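Local coordinates for vitamin B12-binding protein (Vibrio cholerae O395, PDB 5YSC), which binds vitamin B12 in the periplasm and probably delivers it to BtuC of the BtuCDF import complex, at residues A30-Y35 with R249-T254; E113-I118 with D137-L142. All blocks are in the same frame, centred on the assembly; numbering follows the deposited sequence.

Interaction 1 of 2, residues A30-Y35 with R249-T254; sequences ATEIAY and RPTPRT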
loop_
_atom_site.group_PDB
_atom_site.type_symbol
_atom_site.label_atom_id
_atom_site.label_comp_id
_atom_site.label_asym_id
_atom_site.label_seq_id
_atom_site.Cartn_x
_atom_site.Cartn_y
_atom_site.Cartn_z
ATOM N N ALA A 30 3.769 -3.434 7.111
ATOM C CA ALA A 30 4.977 -3.641 7.894
ATOM C C ALA A 30 5.124 -5.097 8.326
ATOM O O ALA A 30 6.256 -5.600 8.457
ATOM C CB ALA A 30 4.958 -2.705 9.090
ATOM N N THR A 31 4.006 -5.784 8.521
ATOM C CA THR A 31 4.030 -7.190 8.834
ATOM C C THR A 31 4.486 -7.991 7.625
ATOM O O THR A 31 5.319 -8.899 7.758
ATOM C CB THR A 31 2.646 -7.613 9.314
ATOM O OG1 THR A 31 2.350 -6.886 10.511
ATOM C CG2 THR A 31 2.565 -9.109 9.560
ATOM N N GLU A 32 3.999 -7.641 6.441
ATOM C CA GLU A 32 4.477 -8.349 5.256
ATOM C C GLU A 32 5.988 -8.178 5.085
ATOM O O GLU A 32 6.713 -9.144 4.818
ATOM C CB GLU A 32 3.714 -7.899 3.993
ATOM C CG GLU A 32 2.196 -8.226 4.046
ATOM C CD GLU A 32 1.491 -8.256 2.715
ATOM O OE1 GLU A 32 2.064 -8.765 1.726
ATOM O OE2 GLU A 32 0.327 -7.782 2.662
ATOM N N ILE A 33 6.483 -6.942 5.195
ATOM C CA ILE A 33 7.905 -6.689 4.975
ATOM C C ILE A 33 8.739 -7.356 6.043
ATOM O O ILE A 33 9.858 -7.821 5.767
ATOM C CB ILE A 33 8.161 -5.173 4.912
ATOM C CG1 ILE A 33 7.569 -4.589 3.616
ATOM C CG2 ILE A 33 9.617 -4.898 5.022
ATOM C CD1 ILE A 33 8.058 -5.161 2.431
ATOM N N ALA A 34 8.218 -7.410 7.272
ATOM C CA ALA A 34 8.932 -8.089 8.357
ATOM C C ALA A 34 9.145 -9.564 8.031
ATOM O O ALA A 34 10.261 -10.087 8.172
ATOM C CB ALA A 34 8.198 -7.908 9.690
ATOM N N TYR A 35 8.093 -10.254 7.569
ATOM C CA TYR A 35 8.277 -11.659 7.185
ATOM C C TYR A 35 9.241 -11.799 6.018
ATOM O O TYR A 35 10.120 -12.678 6.046
ATOM C CB TYR A 35 6.939 -12.318 6.841
ATOM C CG TYR A 35 6.215 -12.873 8.042
ATOM C CD1 TYR A 35 5.374 -12.072 8.775
ATOM C CD2 TYR A 35 6.348 -14.206 8.441
ATOM C CE1 TYR A 35 4.699 -12.545 9.873
ATOM C CE2 TYR A 35 5.678 -14.681 9.543
ATOM C CZ TYR A 35 4.836 -13.846 10.258
ATOM O OH TYR A 35 4.119 -14.325 11.377
ATOM N N ARG A 249 -0.948 -1.626 0.340
ATOM C CA ARG A 249 0.163 -1.925 1.223
ATOM C C ARG A 249 1.448 -2.004 0.427
ATOM O O ARG A 249 1.519 -2.810 -0.505
ATOM C CB ARG A 249 -0.027 -3.277 1.939
ATOM C CG ARG A 249 -1.333 -3.540 2.570
ATOM C CD ARG A 249 -1.415 -4.976 3.007
ATOM N NE ARG A 249 -2.738 -5.320 3.447
ATOM C CZ ARG A 249 -3.017 -6.461 4.067
ATOM N NH1 ARG A 249 -2.042 -7.324 4.322
ATOM N NH2 ARG A 249 -4.259 -6.714 4.469
ATOM N N PRO A 250 2.502 -1.321 0.799
ATOM C CA PRO A 250 3.765 -1.472 0.071
ATOM C C PRO A 250 4.581 -2.666 0.538
ATOM O O PRO A 250 5.157 -2.659 1.636
ATOM C CB PRO A 250 4.502 -0.154 0.361
ATOM C CG PRO A 250 3.495 0.743 0.931
ATOM C CD PRO A 250 2.470 -0.087 1.598
ATOM N N THR A 251 4.557 -3.739 -0.279
ATOM C CA THR A 251 5.042 -5.055 0.105
ATOM C C THR A 251 5.568 -5.734 -1.149
ATOM O O THR A 251 5.418 -5.206 -2.254
ATOM C CB THR A 251 3.942 -5.965 0.659
ATOM O OG1 THR A 251 3.112 -6.314 -0.448
ATOM C CG2 THR A 251 3.063 -5.249 1.663
ATOM N N PRO A 252 6.163 -6.910 -1.027
ATOM C CA PRO A 252 6.465 -7.681 -2.250
ATOM C C PRO A 252 5.266 -7.919 -3.139
ATOM O O PRO A 252 5.436 -7.960 -4.373
ATOM C CB PRO A 252 7.012 -8.992 -1.682
ATOM C CG PRO A 252 7.651 -8.528 -0.350
ATOM C CD PRO A 252 6.646 -7.584 0.178
ATOM N N ARG A 253 4.059 -8.058 -2.562
ATOM C CA ARG A 253 2.891 -8.280 -3.392
ATOM C C ARG A 253 2.504 -7.041 -4.187
ATOM O O ARG A 253 1.715 -7.136 -5.127
ATOM C CB ARG A 253 1.744 -8.815 -2.527
ATOM C CG ARG A 253 2.095 -10.070 -1.803
ATOM C CD ARG A 253 0.874 -10.786 -1.280
ATOM N NE ARG A 253 0.249 -10.053 -0.192
ATOM C CZ ARG A 253 -1.002 -10.183 0.231
ATOM N NH1 ARG A 253 -1.870 -10.966 -0.399
ATOM N NH2 ARG A 253 -1.416 -9.454 1.284
ATOM N N THR A 254 3.049 -5.872 -3.867
ATOM C CA THR A 254 2.778 -4.716 -4.708
ATOM C C THR A 254 3.242 -4.950 -6.135
ATOM O O THR A 254 2.662 -4.393 -7.050
ATOM C CB THR A 254 3.425 -3.462 -4.108
ATOM O OG1 THR A 254 3.030 -3.351 -2.727
ATOM C CG2 THR A 254 3.017 -2.182 -4.850
HETATM O O HOH W 1 0.423 -6.601 0.085
#

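Interaction 2 of 2, residues E113-I118 with D137-L142; sequences EIADNI and DFRQRL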
loop_
_atom_site.group_PDB
_atom_site.type_symbol
_atom_site.label_atom_id
_atom_site.label_comp_id
_atom_site.label_asym_id
_atom_site.label_seq_id
_atom_site.Cartn_x
_atom_site.Cartn_y
_atom_site.Cartn_z
ATOM N N GLU A 113 11.383 2.075 -2.422
ATOM C CA GLU A 113 11.402 2.079 -0.963
ATOM C C GLU A 113 10.980 0.733 -0.356
ATOM O O GLU A 113 11.326 0.422 0.794
ATOM C CB GLU A 113 10.503 3.208 -0.430
ATOM C CG GLU A 113 11.235 4.567 -0.431
ATOM C CD GLU A 113 10.389 5.767 -0.045
ATOM O OE1 GLU A 113 9.135 5.745 -0.006
ATOM O OE2 GLU A 113 11.031 6.818 0.170
ATOM N N ILE A 114 10.192 -0.064 -1.085
ATOM C CA ILE A 114 9.809 -1.364 -0.547
ATOM C C ILE A 114 11.045 -2.228 -0.389
ATOM O O ILE A 114 11.253 -2.868 0.636
ATOM C CB ILE A 114 8.745 -2.046 -1.441
ATOM C CG1 ILE A 114 7.471 -1.184 -1.472
ATOM C CG2 ILE A 114 8.425 -3.434 -0.921
ATOM C CD1 ILE A 114 6.439 -1.612 -2.474
ATOM N N ALA A 115 11.846 -2.309 -1.432
ATOM C CA ALA A 115 13.070 -3.074 -1.323
ATOM C C ALA A 115 13.993 -2.472 -0.265
ATOM O O ALA A 115 14.604 -3.208 0.520
ATOM C CB ALA A 115 13.762 -3.134 -2.677
ATOM N N ASP A 116 14.066 -1.141 -0.206
ATOM C CA ASP A 116 14.886 -0.482 0.812
ATOM C C ASP A 116 14.441 -0.900 2.209
ATOM O O ASP A 116 15.268 -1.163 3.088
ATOM C CB ASP A 116 14.796 1.053 0.695
ATOM C CG ASP A 116 15.326 1.619 -0.613
ATOM O OD1 ASP A 116 16.117 0.970 -1.341
ATOM O OD2 ASP A 116 14.931 2.768 -0.887
ATOM N N ASN A 117 13.127 -0.888 2.449
ATOM C CA ASN A 117 12.581 -1.359 3.724
ATOM C C ASN A 117 13.039 -2.782 4.066
ATOM O O ASN A 117 13.435 -3.061 5.197
ATOM C CB ASN A 117 11.045 -1.331 3.686
ATOM C CG ASN A 117 10.449 -0.045 4.184
ATOM O OD1 ASN A 117 10.213 0.119 5.397
ATOM N ND2 ASN A 117 10.054 0.800 3.267
ATOM N N ILE A 118 12.911 -3.714 3.116
ATOM C CA ILE A 118 13.259 -5.096 3.371
ATOM C C ILE A 118 14.741 -5.211 3.689
ATOM O O ILE A 118 15.119 -5.918 4.631
ATOM C CB ILE A 118 12.874 -5.986 2.173
ATOM C CG1 ILE A 118 11.364 -5.916 1.937
ATOM C CG2 ILE A 118 13.323 -7.444 2.423
ATOM C CD1 ILE A 118 10.869 -6.600 0.630
ATOM N N ASP A 137 15.508 -9.940 -5.063
ATOM C CA ASP A 137 14.503 -10.464 -5.985
ATOM C C ASP A 137 13.481 -9.389 -6.324
ATOM O O ASP A 137 13.084 -9.241 -7.481
ATOM C CB ASP A 137 13.814 -11.688 -5.377
ATOM C CG ASP A 137 14.728 -12.914 -5.285
ATOM O OD1 ASP A 137 15.738 -12.961 -6.004
ATOM O OD2 ASP A 137 14.442 -13.824 -4.488
ATOM N N PHE A 138 13.031 -8.638 -5.316
ATOM C CA PHE A 138 12.111 -7.522 -5.555
ATOM C C PHE A 138 12.686 -6.545 -6.565
ATOM O O PHE A 138 11.996 -6.099 -7.486
ATOM C CB PHE A 138 11.808 -6.766 -4.246
ATOM C CG PHE A 138 10.774 -5.694 -4.392
ATOM C CD1 PHE A 138 11.117 -4.460 -4.873
ATOM C CD2 PHE A 138 9.437 -5.918 -4.047
ATOM C CE1 PHE A 138 10.172 -3.465 -5.032
ATOM C CE2 PHE A 138 8.489 -4.931 -4.200
ATOM C CZ PHE A 138 8.845 -3.708 -4.712
ATOM N N ARG A 139 13.945 -6.145 -6.366
ATOM C CA ARG A 139 14.558 -5.179 -7.263
ATOM C C ARG A 139 14.610 -5.701 -8.693
ATOM O O ARG A 139 14.362 -4.956 -9.652
ATOM C CB ARG A 139 15.959 -4.842 -6.752
ATOM C CG ARG A 139 15.925 -4.043 -5.450
ATOM C CD ARG A 139 17.253 -3.336 -5.126
ATOM N NE ARG A 139 17.114 -2.452 -3.959
ATOM C CZ ARG A 139 17.587 -2.702 -2.741
ATOM N NH1 ARG A 139 18.293 -3.797 -2.489
ATOM N NH2 ARG A 139 17.391 -1.815 -1.769
ATOM N N GLN A 140 14.947 -6.977 -8.855
ATOM C CA GLN A 140 15.031 -7.521 -10.202
ATOM C C GLN A 140 13.656 -7.581 -10.850
ATOM O O GLN A 140 13.485 -7.148 -11.993
ATOM C CB GLN A 140 15.684 -8.902 -10.189
ATOM C CG GLN A 140 15.923 -9.425 -11.614
ATOM C CD GLN A 140 16.708 -8.429 -12.455
ATOM O OE1 GLN A 140 16.349 -8.126 -13.611
ATOM N NE2 GLN A 140 17.767 -7.877 -11.860
ATOM N N ARG A 141 12.637 -8.044 -10.119
ATOM C CA ARG A 141 11.295 -8.068 -10.707
ATOM C C ARG A 141 10.804 -6.654 -11.000
ATOM O O ARG A 141 10.143 -6.411 -12.011
ATOM C CB ARG A 141 10.314 -8.804 -9.789
ATOM C CG ARG A 141 8.929 -8.937 -10.400
ATOM C CD ARG A 141 7.991 -9.750 -9.542
ATOM N NE ARG A 141 6.651 -9.776 -10.145
ATOM C CZ ARG A 141 5.521 -10.049 -9.486
ATOM N NH1 ARG A 141 5.521 -10.316 -8.188
ATOM N NH2 ARG A 141 4.368 -10.019 -10.111
ATOM N N LEU A 142 11.134 -5.689 -10.133
ATOM C CA LEU A 142 10.717 -4.324 -10.387
ATOM C C LEU A 142 11.359 -3.808 -11.659
ATOM O O LEU A 142 10.718 -3.108 -12.445
ATOM C CB LEU A 142 11.081 -3.417 -9.203
ATOM C CG LEU A 142 10.792 -1.919 -9.384
ATOM C CD1 LEU A 142 9.364 -1.603 -9.688
ATOM C CD2 LEU A 142 11.167 -1.184 -8.103
HETATM O O HOH W 2 15.652 -0.502 -3.820
#

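Interaction 1 of 2, residues A30-Y35 with R249-T254
Glu32 reaches from helix 28-36 into a pair of arginines, Arg249 and Arg253, and forms a salt-bridge network with them. Arg253 grips the carboxylate side-on. Its NE meets Glu32 OE1 on the syn side at 2.9 Å. Its NH2 donates almost straight to Glu32 OE2 (2.8 Å, 175°), from above the carboxylate plane. The Arg253 chain bends at chi3 (-70°), which turns NE toward OE1. Arg249 NH1 comes to Glu32 OE2 from the anti side at 2.9 Å, with the two charged planes 75° apart. Two arginines on one buried carboxylate would favour its ionised form. Water 1 also donates to Glu32 OE2 (2.8 Å) and accepts from Thr251 OG1.

Thr251 and Thr254 form a capping box at the start of helix 254-267. Thr251 N donates to Thr254 OG1 at 2.9 Å, and Thr251 OG1 takes a weak bond from Arg253 N.

Apolar contacts complete the interface. Thr251 CG2 packs on Glu32 CB at 3.6 Å. Ile33 CD1 touches Pro252 CD at 3.6 Å.

Arg249 also hydrogen-bonds the bound cyanocobalamin through NE and pairs with Asp51 through NH2. Glu32 thus holds Arg249 from the second shell, consistent with steadying the ligand contact. The contact joins helix 28-36 to the loop between helices 244-248 and 254-267. Ile33 continues onto helix 112-122, and Ala30 and Ala34 rest on strand 80-83.

Interaction 2 of 2, residues E113-I118 with D137-L142
Asp116 OD1 is held by two donors. Arg139 NH2 reaches Asp116 OD1 at 3.1 Å in a salt bridge, with an N-H...O angle of 151°. Asp116 OD1 accepts through its anti lone pair and lies in the guanidinium plane of Arg139. Water 2 donates to Asp116 OD1 at 2.9 Å. Arg139 NH2 also has a salt bridge to Glu119, further along the same helix as Asp116. Two acids therefore share this arginine at the outer side of the contact.

Ala115 sits under the long arm of Arg139. Its CB lies 3.5 Å from the guanidinium plane of Arg139, over one face and toward the rim. Ala115 CB also touches Arg139 CG at 3.6 Å.

Phe138 makes the buried half of the contact. The side chains of Phe138 and Ile114 cross at about a right angle. Ile114 CG2 meets Phe138 CE2 at 3.6 Å, while Ala115 CB meets Phe138 CD1 at 3.7 Å. Ala115 N lies over one face of the ring.

Segments 113-118 and 137-142 run nearly antiparallel, at 169°, their axes 9.4 Å apart at closest approach. The small Ala115 lies where the backbones come nearest. This is an antiparallel pair of successive helices, the second being the long helix that links the two lobes in BtuF-type binding proteins. Helix 112-122 also touches helix 28-36, through Ile33. Helix 254-267 closes on Phe138 through Leu255.

The centres of interactions 1 and 2 are 10 Å apart, and the two touch directly. Ile33 CD1 packs on Ile118 CG1 at 3.4 Å, and Pro250 CB on Ile114 CG1 at 3.6 Å. Along the chain, 113-118 and 137-142 both come between 30-35 and 249-254. Helices 28-36 and 112-122 belong to the first lobe, built on the parallel sheet with strand 23-25. Helix 128-148 leads across to the second lobe, with its sheet around strand 155-159, as in other BtuF-type periplasmic binding proteins. Segment 249-254 comes from the second lobe to touch the first; helix 254-267 then leads back. Interaction 1 joins the lobes at the cyanocobalamin cleft; interaction 2 packs the linking helix behind it.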